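Local coordinates for protein ferritin heavy chain (Trichoplusia ni, PDB 1Z6O) that oxidises ferrous iron at its ferroxidase site and, assembled with light chains, takes it up into a ferritin shell that stores it in ferric form, at the interface of chains C and A and the interface of chains C and B. Coordinates in Å, arbitrary orientation; residue numbers count along the deposited sequence, not the author numbering. Chains: chain A/B, Ferritin heavy chain; chain C, Ferritin light chain.

Chain C, a light chain, meets two different heavy chains through patches whose C-alpha centres lie about 30 Å apart. No residue is common to both. Contact 1 uses the long helix 157-190 of chain C together with helix 197-211, set against the segment joining helices 19-47 and 54-80 of chain A and its helix 175-186. Contact 2 instead uses the turn between helices 37-61 and 70-96 of chain C, received by the N-terminal arm of chain B and the segment after its helix 54-80. One light chain thus bridges two heavy chains, in keeping with the mixed shell of 12 heavy and 12 light chains.

Contact 1: the interface of chains C and A. Residues chain C 176, 179-181, 184, 204; chain A 49, 52-53, 180.
C:Arg176 holds CG anti to its backbone N (chi1 171°) and bends at chi2, which carries its guanidinium to A:Asn52, whose own CG is likewise anti to N (chi1 -160°). In this ferritin heavy-light interface, helix 157-190 of the light chain packs on the segment between two helices of the heavy chain. The guanidinium meets the amide end-on: C:Arg176 NH1 lies 2.9 Å from A:Asn52 OD1, and NH2 donates to the same oxygen. The paired donors probably hold A:Asn52 OD1 in the guanidinium plane, where it sits, yet they use it differently, NH2 lying in the carbonyl plane on a lone pair and NH1 well above that plane. One guanidinium face rests on A:Asp49, whose CA is 3.6 Å from C:Arg176 CZ. Between the guanidinium-amide pair and C:Asp184, C:Gly180 CA packs 3.5 Å from A:Asn52 CG. C:Asp184 then forms a salt bridge with A:Arg53, A:Arg53 NH1 to C:Asp184 OD1 at 3.0 Å, although the hydrogen bond itself is weak and bent. Water 2 links C:Asp184 OD2 (2.7 Å) to the backbone oxygen of A:Asn52. C:Asp184 OD2 also meets the ring edge of A:Phe180 in plane, 3.4 Å from its CE1. A:Phe180 CZ also touches C:Phe204 CD1 at 3.7 Å, where the two side chains cross at about a right angle.

Contact 2: the interface of chains C and B. Residues chain C 64-66; chain B 10, 12, 14-15, 82-85.
The ring of C:Tyr65 enters an apolar pocket of the ferritin heavy chain formed by B:Trp14, B:Ile10, B:Ile15 and the methyl of B:Thr85. B:Trp14 presents the edge of its six-membered ring to one face of the tyrosine, with planes 84° apart and CZ2 over the ring centre, 3.6 Å from C:Tyr65 CG. C:Gln66 CG of its own chain lies over the opposite face, offset toward the rim, so the ring is held between its neighbour and B:Trp14. B:Ile15 comes tip to tip, its CD1 3.6 Å from C:Tyr65 CE2, while B:Ile10 CD1 runs alongside C:Tyr65 CE1 at 3.7 Å. B:Thr85 turns CG2 anti to its carbonyl carbon, and this methyl touches both C:Tyr65 CE2 (3.6 Å) and C:Gln66 CD (3.5 Å). At the polar rim, C:Gln66 NE2 donates to C:Tyr65 OH (3.1 Å), with the hydroxyl 19° out of the glutamine amide plane, and water 5 connects that hydroxyl with B:Ile10 N. An alanine in place of C:Tyr65 would probably open a gap between B:Trp14 and C:Gln66 and leave C:Gln66 NE2 without its phenol acceptor. C:Asn64 OD1 accepts the backbone N-H of C:Gln66, bracing the turn, while its ND2 makes a weak bond to B:Leu84 O. Water 3 joins C:Tyr65 N to B:Glu83 O. Water 4 collects C:Asn64 ND2, C:Gln66 OE1 and the backbone oxygen of B:Thr85, the last at 3.0 Å from the water O.

Contact 1: the interface of chains C and A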
# COMPACT_ATOMS: atom_id res chain seq x y z
N ARG C 176 -0.53 -37.93 -30.97
CA ARG C 176 0.35 -38.65 -30.06
C ARG C 176 -0.37 -38.92 -28.73
O ARG C 176 -0.25 -40.00 -28.14
CB ARG C 176 1.63 -37.85 -29.80
CG ARG C 176 2.52 -38.44 -28.69
CD ARG C 176 2.96 -39.89 -28.99
NE ARG C 176 3.81 -40.39 -27.90
CZ ARG C 176 3.34 -40.87 -26.74
NH1 ARG C 176 2.03 -40.93 -26.52
NH2 ARG C 176 4.19 -41.22 -25.78
N ALA C 179 -2.99 -41.67 -29.32
CA ALA C 179 -2.33 -42.96 -29.55
C ALA C 179 -1.87 -43.52 -28.19
O ALA C 179 -1.97 -44.72 -27.94
CB ALA C 179 -1.12 -42.80 -30.49
N GLY C 180 -1.35 -42.64 -27.34
CA GLY C 180 -0.91 -43.07 -26.02
C GLY C 180 -2.09 -43.61 -25.21
O GLY C 180 -1.95 -44.62 -24.51
N HIS C 181 -3.25 -42.96 -25.30
CA HIS C 181 -4.42 -43.43 -24.56
C HIS C 181 -4.81 -44.84 -25.03
O HIS C 181 -5.16 -45.68 -24.20
CB HIS C 181 -5.65 -42.51 -24.75
CG HIS C 181 -5.48 -41.14 -24.19
ND1 HIS C 181 -4.56 -40.83 -23.21
CD2 HIS C 181 -6.15 -39.99 -24.44
CE1 HIS C 181 -4.67 -39.56 -22.88
NE2 HIS C 181 -5.63 -39.02 -23.62
N ASP C 184 -2.49 -47.36 -23.47
CA ASP C 184 -2.78 -47.61 -22.06
C ASP C 184 -3.96 -48.56 -21.91
O ASP C 184 -3.90 -49.50 -21.12
CB ASP C 184 -3.09 -46.29 -21.33
CG ASP C 184 -1.82 -45.43 -21.12
OD1 ASP C 184 -0.70 -45.98 -21.19
OD2 ASP C 184 -1.95 -44.22 -20.87
N PHE C 204 -8.43 -44.51 -15.13
CA PHE C 204 -8.07 -43.81 -16.35
C PHE C 204 -9.02 -42.63 -16.59
O PHE C 204 -8.58 -41.54 -16.98
CB PHE C 204 -8.10 -44.76 -17.55
CG PHE C 204 -7.52 -44.16 -18.80
CD1 PHE C 204 -6.14 -44.06 -18.96
CD2 PHE C 204 -8.35 -43.65 -19.80
CE1 PHE C 204 -5.58 -43.44 -20.09
CE2 PHE C 204 -7.81 -43.03 -20.93
CZ PHE C 204 -6.43 -42.93 -21.08
N ASP A 49 5.13 -44.04 -28.34
CA ASP A 49 3.67 -44.08 -28.25
C ASP A 49 3.15 -45.43 -27.75
O ASP A 49 2.14 -45.48 -27.04
CB ASP A 49 3.04 -43.74 -29.62
CG ASP A 49 3.52 -44.67 -30.75
OD1 ASP A 49 4.33 -45.61 -30.51
OD2 ASP A 49 3.08 -44.46 -31.90
N ASN A 52 4.42 -45.33 -23.78
CA ASN A 52 3.68 -44.23 -23.17
C ASN A 52 3.73 -44.09 -21.65
O ASN A 52 2.70 -44.11 -20.98
CB ASN A 52 2.21 -44.32 -23.65
CG ASN A 52 1.46 -43.01 -23.48
OD1 ASN A 52 1.97 -41.95 -23.86
ND2 ASN A 52 0.25 -43.06 -22.92
N ARG A 53 4.93 -43.94 -21.10
CA ARG A 53 5.11 -43.75 -19.66
C ARG A 53 5.88 -42.43 -19.53
O ARG A 53 7.09 -42.42 -19.32
CB ARG A 53 5.91 -44.91 -19.07
CG ARG A 53 5.18 -46.26 -19.16
CD ARG A 53 3.90 -46.25 -18.30
NE ARG A 53 3.23 -47.55 -18.27
CZ ARG A 53 1.95 -47.74 -18.58
NH1 ARG A 53 1.20 -46.71 -18.96
NH2 ARG A 53 1.41 -48.95 -18.50
N PHE A 180 0.83 -47.80 -14.53
CA PHE A 180 0.17 -46.57 -14.96
C PHE A 180 0.09 -45.57 -13.81
O PHE A 180 0.44 -44.39 -13.96
CB PHE A 180 -1.25 -46.87 -15.47
CG PHE A 180 -2.02 -45.63 -15.86
CD1 PHE A 180 -1.90 -45.10 -17.14
CD2 PHE A 180 -2.84 -44.99 -14.94
CE1 PHE A 180 -2.60 -43.94 -17.51
CE2 PHE A 180 -3.55 -43.82 -15.29
CZ PHE A 180 -3.43 -43.30 -16.58
O HOH W 1 -1.57 -48.89 -19.07
O HOH W 2 0.36 -43.43 -19.62

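Contact 2: the interface of chains C and B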
# COMPACT_ATOMS: atom_id res chain seq x y z
N ASN C 64 -24.00 -40.18 -20.26
CA ASN C 64 -25.29 -40.77 -19.88
C ASN C 64 -25.07 -41.46 -18.52
O ASN C 64 -23.92 -41.67 -18.11
CB ASN C 64 -25.89 -41.72 -20.98
CG ASN C 64 -25.26 -43.11 -21.04
OD1 ASN C 64 -25.11 -43.80 -20.03
ND2 ASN C 64 -24.94 -43.56 -22.25
N TYR C 65 -26.13 -41.77 -17.78
CA TYR C 65 -25.95 -42.31 -16.43
C TYR C 65 -25.30 -43.69 -16.32
O TYR C 65 -24.73 -44.02 -15.28
CB TYR C 65 -27.28 -42.31 -15.67
CG TYR C 65 -28.13 -43.52 -15.95
CD1 TYR C 65 -28.03 -44.67 -15.15
CD2 TYR C 65 -29.00 -43.55 -17.04
CE1 TYR C 65 -28.78 -45.82 -15.45
CE2 TYR C 65 -29.75 -44.69 -17.35
CZ TYR C 65 -29.63 -45.82 -16.54
OH TYR C 65 -30.36 -46.94 -16.85
N GLN C 66 -25.38 -44.49 -17.38
CA GLN C 66 -24.79 -45.83 -17.37
C GLN C 66 -23.29 -45.79 -17.64
O GLN C 66 -22.52 -46.47 -16.97
CB GLN C 66 -25.44 -46.74 -18.42
CG GLN C 66 -26.92 -46.93 -18.23
CD GLN C 66 -27.52 -47.85 -19.29
OE1 GLN C 66 -26.94 -48.07 -20.35
NE2 GLN C 66 -28.70 -48.39 -19.00
N ILE B 10 -28.75 -50.76 -12.64
CA ILE B 10 -29.13 -50.14 -11.38
C ILE B 10 -30.63 -49.85 -11.52
O ILE B 10 -31.19 -50.00 -12.60
CB ILE B 10 -28.35 -48.82 -11.12
CG1 ILE B 10 -28.67 -47.79 -12.20
CG2 ILE B 10 -26.83 -49.10 -11.05
CD1 ILE B 10 -28.30 -46.36 -11.80
N LYS B 12 -34.19 -48.28 -12.23
CA LYS B 12 -34.59 -47.41 -13.33
C LYS B 12 -35.93 -46.71 -13.15
O LYS B 12 -36.37 -46.00 -14.04
CB LYS B 12 -34.64 -48.21 -14.63
CG LYS B 12 -33.29 -48.74 -15.08
CD LYS B 12 -33.39 -49.50 -16.39
CE LYS B 12 -32.04 -50.11 -16.75
NZ LYS B 12 -32.07 -50.79 -18.08
N TRP B 14 -36.64 -44.15 -11.62
CA TRP B 14 -36.47 -42.69 -11.70
C TRP B 14 -36.49 -42.13 -13.13
O TRP B 14 -36.62 -40.92 -13.31
CB TRP B 14 -35.14 -42.29 -11.03
CG TRP B 14 -33.92 -42.88 -11.72
CD1 TRP B 14 -33.46 -44.17 -11.62
CD2 TRP B 14 -33.02 -42.20 -12.61
NE1 TRP B 14 -32.34 -44.34 -12.41
CE2 TRP B 14 -32.05 -43.15 -13.02
CE3 TRP B 14 -32.95 -40.89 -13.11
CZ2 TRP B 14 -31.01 -42.82 -13.91
CZ3 TRP B 14 -31.91 -40.56 -13.99
CH2 TRP B 14 -30.96 -41.53 -14.38
N ILE B 15 -36.34 -43.01 -14.12
CA ILE B 15 -36.31 -42.61 -15.54
C ILE B 15 -37.75 -42.56 -16.00
O ILE B 15 -38.35 -43.60 -16.26
CB ILE B 15 -35.49 -43.64 -16.36
CG1 ILE B 15 -34.09 -43.77 -15.74
CG2 ILE B 15 -35.41 -43.22 -17.83
CD1 ILE B 15 -33.18 -44.79 -16.43
N GLY B 82 -32.00 -39.48 -17.60
CA GLY B 82 -31.72 -40.90 -17.76
C GLY B 82 -31.83 -41.42 -19.18
O GLY B 82 -31.78 -42.63 -19.40
N GLU B 83 -31.98 -40.51 -20.14
CA GLU B 83 -32.11 -40.91 -21.54
C GLU B 83 -30.76 -40.94 -22.25
O GLU B 83 -29.72 -40.69 -21.66
CB GLU B 83 -33.04 -39.94 -22.28
CG GLU B 83 -34.46 -39.87 -21.69
CD GLU B 83 -35.23 -41.19 -21.84
OE1 GLU B 83 -34.88 -41.99 -22.74
OE2 GLU B 83 -36.18 -41.43 -21.07
N LEU B 84 -30.82 -41.26 -23.54
CA LEU B 84 -29.64 -41.33 -24.41
C LEU B 84 -28.59 -42.36 -24.00
O LEU B 84 -27.39 -42.13 -24.13
CB LEU B 84 -29.01 -39.94 -24.57
CG LEU B 84 -29.97 -38.90 -25.18
CD1 LEU B 84 -29.26 -37.55 -25.36
CD2 LEU B 84 -30.48 -39.41 -26.54
N THR B 85 -29.05 -43.51 -23.50
CA THR B 85 -28.15 -44.61 -23.19
C THR B 85 -27.95 -45.35 -24.52
O THR B 85 -27.10 -46.23 -24.64
CB THR B 85 -28.74 -45.55 -22.14
OG1 THR B 85 -30.09 -45.87 -22.50
CG2 THR B 85 -28.72 -44.88 -20.76
O HOH W 3 -28.54 -40.57 -19.00
O HOH W 4 -25.10 -46.60 -22.45
O HOH W 5 -28.84 -49.39 -15.48